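Local coordinates for FBP protein (Leishmania major, PDB 5OEZ), which probably hydrolyses fructose 1,6-bisphosphate to fructose 6-phosphate and phosphate, a step of gluconeogenesis, as a magnesium-dependent homotetramer that also binds AMP, at residues 10-15 and 34-39; 177-182 and 197-202; 90-95 and 145-150. One frame throughout, in Å; residues are numbered along the deposited sequence.

Contact 1 of 3, residues 10-15 and 34-39; sequences TTLTQY and AIQTSV
The backbones of 10-15 and 34-39 come nearest at L12 and Q36, whose CA atoms are 8.7 Å apart, so side chains must bridge the two helices. Q36 does most of this. Its chain is extended beyond CG (chi2 178°) and carries the amide to the first turn of helix 12-18. There NE2 donates to T13 OG1 at 3.2 Å, besides a weak hydrogen bond back to M32 O in its own helix. The bond to T13 is nearly straight (165°), and the hydroxyl lies close to the amide plane. L12 packs against the same side chain with carbon atoms. Its CD2 lies 3.8 Å from Q36 CD and equally near Q36 CG, while L12 CB faces Q36 OE1 at 3.8 Å. The amide is thus held by a bond at its nitrogen and by leucine carbons beside it.

The helix that carries L12 and T13 starts with a capping box. T11 is the N-cap: its OG1 accepts from Q14 N at 3.1 Å, and Q14 OE1 accepts from T11 N at 3.0 Å in return. The second bond uses a lone pair in the carbonyl plane. Helices 12-18 and 27-47 both carry residues of the AMP site, empty in this chain: L12 lies near I16 and T13 near T29, both of which bind AMP in another structure of this protein. Both segments also border the second subunit, where Q14 NE2 bonds S87 OG and T37 OG1 bonds E198 OE2 of that chain.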
# COMPACT_ATOMS: atom_id res chain seq x y z
N THR C 10 -17.92 -7.25 3.95
CA THR C 10 -18.71 -6.47 4.90
C THR C 10 -17.84 -5.44 5.62
O THR C 10 -17.01 -5.82 6.46
CB THR C 10 -19.39 -7.39 5.95
OG1 THR C 10 -20.21 -8.35 5.28
CG2 THR C 10 -20.26 -6.59 6.94
N THR C 11 -18.03 -4.16 5.32
CA THR C 11 -17.28 -3.11 5.99
C THR C 11 -17.88 -2.73 7.35
O THR C 11 -19.05 -3.01 7.65
CB THR C 11 -17.15 -1.83 5.15
OG1 THR C 11 -18.43 -1.17 5.05
CG2 THR C 11 -16.59 -2.14 3.76
N LEU C 12 -17.06 -2.09 8.18
CA LEU C 12 -17.48 -1.59 9.49
C LEU C 12 -18.65 -0.61 9.37
O LEU C 12 -19.65 -0.75 10.06
CB LEU C 12 -16.30 -0.93 10.20
CG LEU C 12 -16.58 -0.27 11.57
CD1 LEU C 12 -17.41 -1.15 12.49
CD2 LEU C 12 -15.26 0.07 12.25
N THR C 13 -18.53 0.31 8.44
CA THR C 13 -19.61 1.25 8.12
C THR C 13 -20.92 0.53 7.78
O THR C 13 -21.98 0.96 8.23
CB THR C 13 -19.16 2.19 6.98
OG1 THR C 13 -18.12 3.03 7.47
CG2 THR C 13 -20.30 3.05 6.48
N GLN C 14 -20.85 -0.50 6.94
CA GLN C 14 -22.05 -1.27 6.58
C GLN C 14 -22.64 -1.94 7.81
O GLN C 14 -23.84 -1.93 7.99
CB GLN C 14 -21.72 -2.37 5.56
CG GLN C 14 -21.74 -1.96 4.11
CD GLN C 14 -21.31 -3.11 3.21
OE1 GLN C 14 -20.34 -3.82 3.49
NE2 GLN C 14 -22.03 -3.30 2.12
N TYR C 15 -21.78 -2.57 8.60
CA TYR C 15 -22.19 -3.25 9.82
C TYR C 15 -22.94 -2.29 10.78
O TYR C 15 -24.00 -2.63 11.29
CB TYR C 15 -20.96 -3.88 10.50
CG TYR C 15 -21.21 -4.53 11.85
CD1 TYR C 15 -21.10 -3.80 13.05
CD2 TYR C 15 -21.57 -5.87 11.94
CE1 TYR C 15 -21.34 -4.40 14.28
CE2 TYR C 15 -21.81 -6.47 13.16
CZ TYR C 15 -21.70 -5.74 14.32
OH TYR C 15 -21.95 -6.34 15.52
N ALA C 34 -15.62 9.04 11.62
CA ALA C 34 -14.55 9.90 12.13
C ALA C 34 -13.46 9.09 12.86
O ALA C 34 -12.26 9.35 12.69
CB ALA C 34 -15.14 10.98 13.02
N ILE C 35 -13.88 8.09 13.65
CA ILE C 35 -12.94 7.23 14.37
C ILE C 35 -12.12 6.36 13.42
O ILE C 35 -10.91 6.18 13.62
CB ILE C 35 -13.67 6.37 15.43
CG1 ILE C 35 -14.16 7.28 16.57
CG2 ILE C 35 -12.76 5.30 16.01
CD1 ILE C 35 -15.00 6.60 17.63
N GLN C 36 -12.77 5.78 12.42
CA GLN C 36 -12.07 4.98 11.42
C GLN C 36 -11.01 5.81 10.71
O GLN C 36 -9.89 5.34 10.53
CB GLN C 36 -13.02 4.44 10.38
CG GLN C 36 -13.88 3.30 10.87
CD GLN C 36 -14.83 2.86 9.77
OE1 GLN C 36 -14.43 2.15 8.85
NE2 GLN C 36 -16.09 3.29 9.87
N THR C 37 -11.37 7.03 10.33
CA THR C 37 -10.43 7.90 9.64
C THR C 37 -9.23 8.19 10.51
O THR C 37 -8.07 8.16 10.04
CB THR C 37 -11.09 9.22 9.19
OG1 THR C 37 -12.20 8.92 8.35
CG2 THR C 37 -10.12 10.07 8.39
N SER C 38 -9.50 8.47 11.79
CA SER C 38 -8.44 8.78 12.77
C SER C 38 -7.48 7.61 12.91
O SER C 38 -6.26 7.80 12.92
CB SER C 38 -9.03 9.11 14.15
OG SER C 38 -9.94 10.19 14.07
N VAL C 39 -8.04 6.42 13.00
CA VAL C 39 -7.26 5.20 13.16
C VAL C 39 -6.34 4.97 11.96
O VAL C 39 -5.18 4.60 12.14
CB VAL C 39 -8.15 3.99 13.47
CG1 VAL C 39 -7.38 2.68 13.43
CG2 VAL C 39 -8.76 4.14 14.87

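Contact 2 of 3, residues 177-182 and 197-202; sequences TNLVLT and GEFILT
Strands 177-182 and 198-203 belong to the large mixed sheet of the N-terminal region, where strand 187-193 lies between them. L179 and F199 therefore meet through their side chains, with no hydrogen bond joining the two segments. Their CA atoms are 7.5 Å apart. L179 CD1 sits over the centre of the F199 ring, 3.9 Å from the centroid and 8° off the normal. This is a CH-pi contact on one ring face. L179 CB meets the ring farther out, 3.8 Å from F199 CE1. The two side chains cross at about a right angle. In L179, chi1 of -162° turns CG toward the ring, and CD1 ends over its face. T177 adds a looser contact. Its backbone O is 4.1 Å from F199 CE1 and approaches the ring obliquely, and its CG2 lies 4.4 Å from the same carbon.

Both L179 and F199 also touch L12 of helix 12-18, and F199 packs further on Q36, V39 and K40 of helix 27-47. Next to F199 along the strand, E198 OE2 forms a salt bridge with K40 NZ of the second subunit, which ties the strand to the assembly. L179 and F199, from strands on either side of 187-193, thus meet on the sheet face covered by helices 12-18 and 27-47, as in the layered alpha/beta fold of class 1 fructose-1,6-bisphosphatases.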
# COMPACT_ATOMS: atom_id res chain seq x y z
N THR C 177 -3.79 -4.24 11.54
CA THR C 177 -4.47 -3.21 12.30
C THR C 177 -5.90 -3.71 12.57
O THR C 177 -6.66 -3.94 11.63
CB THR C 177 -4.50 -1.90 11.52
OG1 THR C 177 -3.16 -1.58 11.13
CG2 THR C 177 -5.07 -0.76 12.35
N ASN C 178 -6.23 -3.92 13.85
CA ASN C 178 -7.53 -4.42 14.27
C ASN C 178 -8.32 -3.34 14.93
O ASN C 178 -7.75 -2.44 15.53
CB ASN C 178 -7.36 -5.52 15.27
CG ASN C 178 -6.65 -6.72 14.68
OD1 ASN C 178 -5.62 -7.17 15.20
ND2 ASN C 178 -7.20 -7.26 13.61
N LEU C 179 -9.63 -3.42 14.78
CA LEU C 179 -10.56 -2.53 15.45
C LEU C 179 -11.61 -3.40 16.09
O LEU C 179 -12.29 -4.16 15.40
CB LEU C 179 -11.17 -1.53 14.46
CG LEU C 179 -11.82 -0.29 15.08
CD1 LEU C 179 -11.75 0.86 14.09
CD2 LEU C 179 -13.26 -0.55 15.49
N VAL C 180 -11.75 -3.29 17.40
CA VAL C 180 -12.67 -4.12 18.17
C VAL C 180 -13.66 -3.16 18.83
O VAL C 180 -13.25 -2.15 19.38
CB VAL C 180 -11.89 -4.94 19.21
CG1 VAL C 180 -12.81 -5.74 20.12
CG2 VAL C 180 -10.92 -5.88 18.49
N LEU C 181 -14.94 -3.50 18.80
CA LEU C 181 -15.99 -2.55 19.07
C LEU C 181 -17.16 -3.23 19.75
O LEU C 181 -17.45 -4.39 19.45
CB LEU C 181 -16.44 -1.99 17.71
CG LEU C 181 -17.59 -1.00 17.63
CD1 LEU C 181 -17.28 0.29 18.38
CD2 LEU C 181 -17.88 -0.70 16.17
N THR C 182 -17.86 -2.51 20.63
CA THR C 182 -19.16 -2.96 21.15
C THR C 182 -20.14 -1.80 21.20
O THR C 182 -19.72 -0.66 21.43
CB THR C 182 -19.06 -3.63 22.56
OG1 THR C 182 -20.35 -4.12 22.97
CG2 THR C 182 -18.56 -2.66 23.63
N GLY C 197 -8.60 0.55 2.11
CA GLY C 197 -8.76 1.46 3.24
C GLY C 197 -10.10 1.36 3.94
O GLY C 197 -10.76 2.36 4.19
N GLU C 198 -10.52 0.14 4.23
CA GLU C 198 -11.77 -0.10 4.95
C GLU C 198 -11.49 -1.18 5.99
O GLU C 198 -10.69 -2.08 5.78
CB GLU C 198 -12.88 -0.59 4.01
CG GLU C 198 -13.31 0.41 2.93
CD GLU C 198 -14.24 1.52 3.41
OE1 GLU C 198 -14.80 1.42 4.52
OE2 GLU C 198 -14.43 2.49 2.64
N PHE C 199 -12.20 -1.07 7.11
CA PHE C 199 -12.23 -2.10 8.11
C PHE C 199 -13.25 -3.15 7.71
O PHE C 199 -14.38 -2.81 7.39
CB PHE C 199 -12.55 -1.48 9.47
CG PHE C 199 -11.40 -0.74 10.05
CD1 PHE C 199 -10.41 -1.43 10.74
CD2 PHE C 199 -11.26 0.62 9.86
CE1 PHE C 199 -9.31 -0.78 11.26
CE2 PHE C 199 -10.15 1.28 10.36
CZ PHE C 199 -9.18 0.58 11.06
N ILE C 200 -12.82 -4.41 7.71
CA ILE C 200 -13.59 -5.55 7.24
C ILE C 200 -13.86 -6.40 8.47
O ILE C 200 -13.01 -6.51 9.34
CB ILE C 200 -12.75 -6.36 6.22
CG1 ILE C 200 -12.40 -5.51 4.99
CG2 ILE C 200 -13.45 -7.64 5.79
CD1 ILE C 200 -13.59 -4.85 4.30
N LEU C 201 -15.05 -7.00 8.52
CA LEU C 201 -15.41 -7.87 9.63
C LEU C 201 -14.65 -9.18 9.54
O LEU C 201 -14.70 -9.87 8.52
CB LEU C 201 -16.93 -8.13 9.61
CG LEU C 201 -17.50 -9.08 10.66
CD1 LEU C 201 -17.29 -8.55 12.07
CD2 LEU C 201 -18.98 -9.30 10.41
N THR C 202 -13.94 -9.54 10.61
CA THR C 202 -13.13 -10.77 10.66
C THR C 202 -13.35 -11.67 11.88
O THR C 202 -13.11 -12.87 11.79
CB THR C 202 -11.62 -10.42 10.55
OG1 THR C 202 -11.27 -9.40 11.50
CG2 THR C 202 -11.27 -9.92 9.14

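Contact 3 of 3, residues 90-95 and 145-150; sequences SVCVLG and TTINSV
I147 lays its branched side chain against C92 and V93, where the chain turns a corner at C92. C92 SG lies 3.7 Å from I147 CB and 4.0 Å from I147 CD1, so the sulfur packs along the isoleucine from its branch point to its end. The SG stands anti to the backbone N (chi1 -176°), which directs it to the loop 145-150. V93 meets the CG2 branch and shares CD1 with the sulfur. Its CG2 is 3.8 Å from I147 CG2 and 3.9 Å from I147 CD1. The V93 and I147 side chains cross at about a right angle. CD1 thus touches both neighbours, while CB meets the sulfur and CG2 meets the valine methyl. No hydrogen bond links the two segments. The CA atoms of C92 and I147 are 7.3 Å apart, and carbon and sulfur fill the interval.

The three touching residues are buried. Helix 150-158 adds A153, which touches V93 and I147, and V156, which touches I147. S149 is the N-cap of this helix, with its OG accepting from D152 N. C92 and V93 also make backbone hydrogen bonds to Y113 and I115 of strand 113-121; Y113 binds AMP in another structure of this protein, and its side chain is about 6 Å from that of C92. The contact joins strand 91-96, at its corner near C92, to the loop that leads from strand 132-140 into helix 150-158. It forms a small apolar core under that loop, beside the large sheet of the alpha/beta fold.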
# COMPACT_ATOMS: atom_id res chain seq x y z
N SER C 90 -21.15 14.96 15.34
CA SER C 90 -21.74 13.97 16.25
C SER C 90 -21.45 14.20 17.74
O SER C 90 -22.11 13.60 18.58
CB SER C 90 -21.29 12.56 15.86
OG SER C 90 -21.94 12.17 14.66
N VAL C 91 -20.44 15.00 18.07
CA VAL C 91 -19.98 15.08 19.46
C VAL C 91 -20.39 16.39 20.11
O VAL C 91 -20.35 17.46 19.48
CB VAL C 91 -18.45 14.85 19.60
CG1 VAL C 91 -17.99 13.70 18.73
CG2 VAL C 91 -17.65 16.10 19.29
N CYS C 92 -20.81 16.29 21.36
CA CYS C 92 -21.04 17.43 22.23
C CYS C 92 -19.74 17.82 22.94
O CYS C 92 -19.34 18.99 22.95
CB CYS C 92 -22.09 17.05 23.27
SG CYS C 92 -22.54 18.44 24.32
N VAL C 93 -19.09 16.82 23.51
CA VAL C 93 -17.93 17.02 24.36
C VAL C 93 -16.88 15.99 24.01
O VAL C 93 -17.19 14.83 23.78
CB VAL C 93 -18.35 16.83 25.85
CG1 VAL C 93 -17.17 16.72 26.81
CG2 VAL C 93 -19.27 17.95 26.28
N LEU C 94 -15.63 16.44 24.02
CA LEU C 94 -14.46 15.64 23.73
C LEU C 94 -13.58 15.63 24.96
O LEU C 94 -13.33 16.67 25.56
CB LEU C 94 -13.68 16.32 22.62
CG LEU C 94 -13.18 15.46 21.50
CD1 LEU C 94 -14.35 15.05 20.62
CD2 LEU C 94 -12.19 16.27 20.69
N GLY C 95 -13.07 14.46 25.32
CA GLY C 95 -12.08 14.34 26.38
C GLY C 95 -10.92 13.49 25.92
O GLY C 95 -11.07 12.30 25.72
N THR C 145 -30.90 17.67 29.22
CA THR C 145 -29.59 18.23 29.61
C THR C 145 -28.90 18.90 28.41
O THR C 145 -28.98 18.41 27.28
CB THR C 145 -28.67 17.13 30.19
OG1 THR C 145 -29.40 16.33 31.13
CG2 THR C 145 -27.46 17.75 30.89
N THR C 146 -28.24 20.03 28.67
CA THR C 146 -27.43 20.73 27.66
C THR C 146 -26.04 21.04 28.22
O THR C 146 -25.83 21.04 29.44
CB THR C 146 -28.06 22.02 27.10
OG1 THR C 146 -28.09 23.01 28.12
CG2 THR C 146 -29.49 21.78 26.55
N ILE C 147 -25.09 21.24 27.32
CA ILE C 147 -23.72 21.57 27.67
C ILE C 147 -23.25 22.72 26.79
O ILE C 147 -23.00 22.53 25.60
CB ILE C 147 -22.79 20.34 27.52
CG1 ILE C 147 -23.21 19.25 28.52
CG2 ILE C 147 -21.33 20.71 27.77
CD1 ILE C 147 -22.57 17.91 28.28
N ASN C 148 -23.17 23.91 27.39
CA ASN C 148 -22.66 25.11 26.72
C ASN C 148 -21.32 25.61 27.29
O ASN C 148 -20.84 26.67 26.89
CB ASN C 148 -23.70 26.22 26.79
CG ASN C 148 -25.03 25.80 26.17
OD1 ASN C 148 -25.08 24.94 25.28
ND2 ASN C 148 -26.11 26.42 26.61
N SER C 149 -20.71 24.85 28.20
CA SER C 149 -19.43 25.24 28.82
C SER C 149 -18.73 24.04 29.44
O SER C 149 -19.29 22.94 29.47
CB SER C 149 -19.66 26.29 29.89
OG SER C 149 -20.29 25.73 31.03
N VAL C 150 -17.50 24.25 29.89
CA VAL C 150 -16.72 23.19 30.56
C VAL C 150 -17.30 22.91 31.96
O VAL C 150 -17.27 21.76 32.43
CB VAL C 150 -15.21 23.54 30.63
CG1 VAL C 150 -14.42 22.44 31.35
CG2 VAL C 150 -14.62 23.75 29.24

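Overall arrangement
Contacts 1 and 2 adjoin, with centres 7 Å apart. They share the layer between helices 12-18 and 27-47 and the sheet. Probable backbone hydrogen bonds run from L12 N to F199 O and from L201 N to T10 O. Both also touch the second subunit. Contact 3 lies apart, 23 Å from contact 1 and 28 Å from contact 2 between centres, and no other chain of the assembly touches it. It reaches the same sheet as contact 2 but lies farthest from the chain centre. Contacts 2 and 3 are buried where they touch; in contact 1, T13 is partly exposed. Contact 1 has a polar bond, contact 2 relies on an aromatic face, and contact 3 on aliphatic carbon and sulfur.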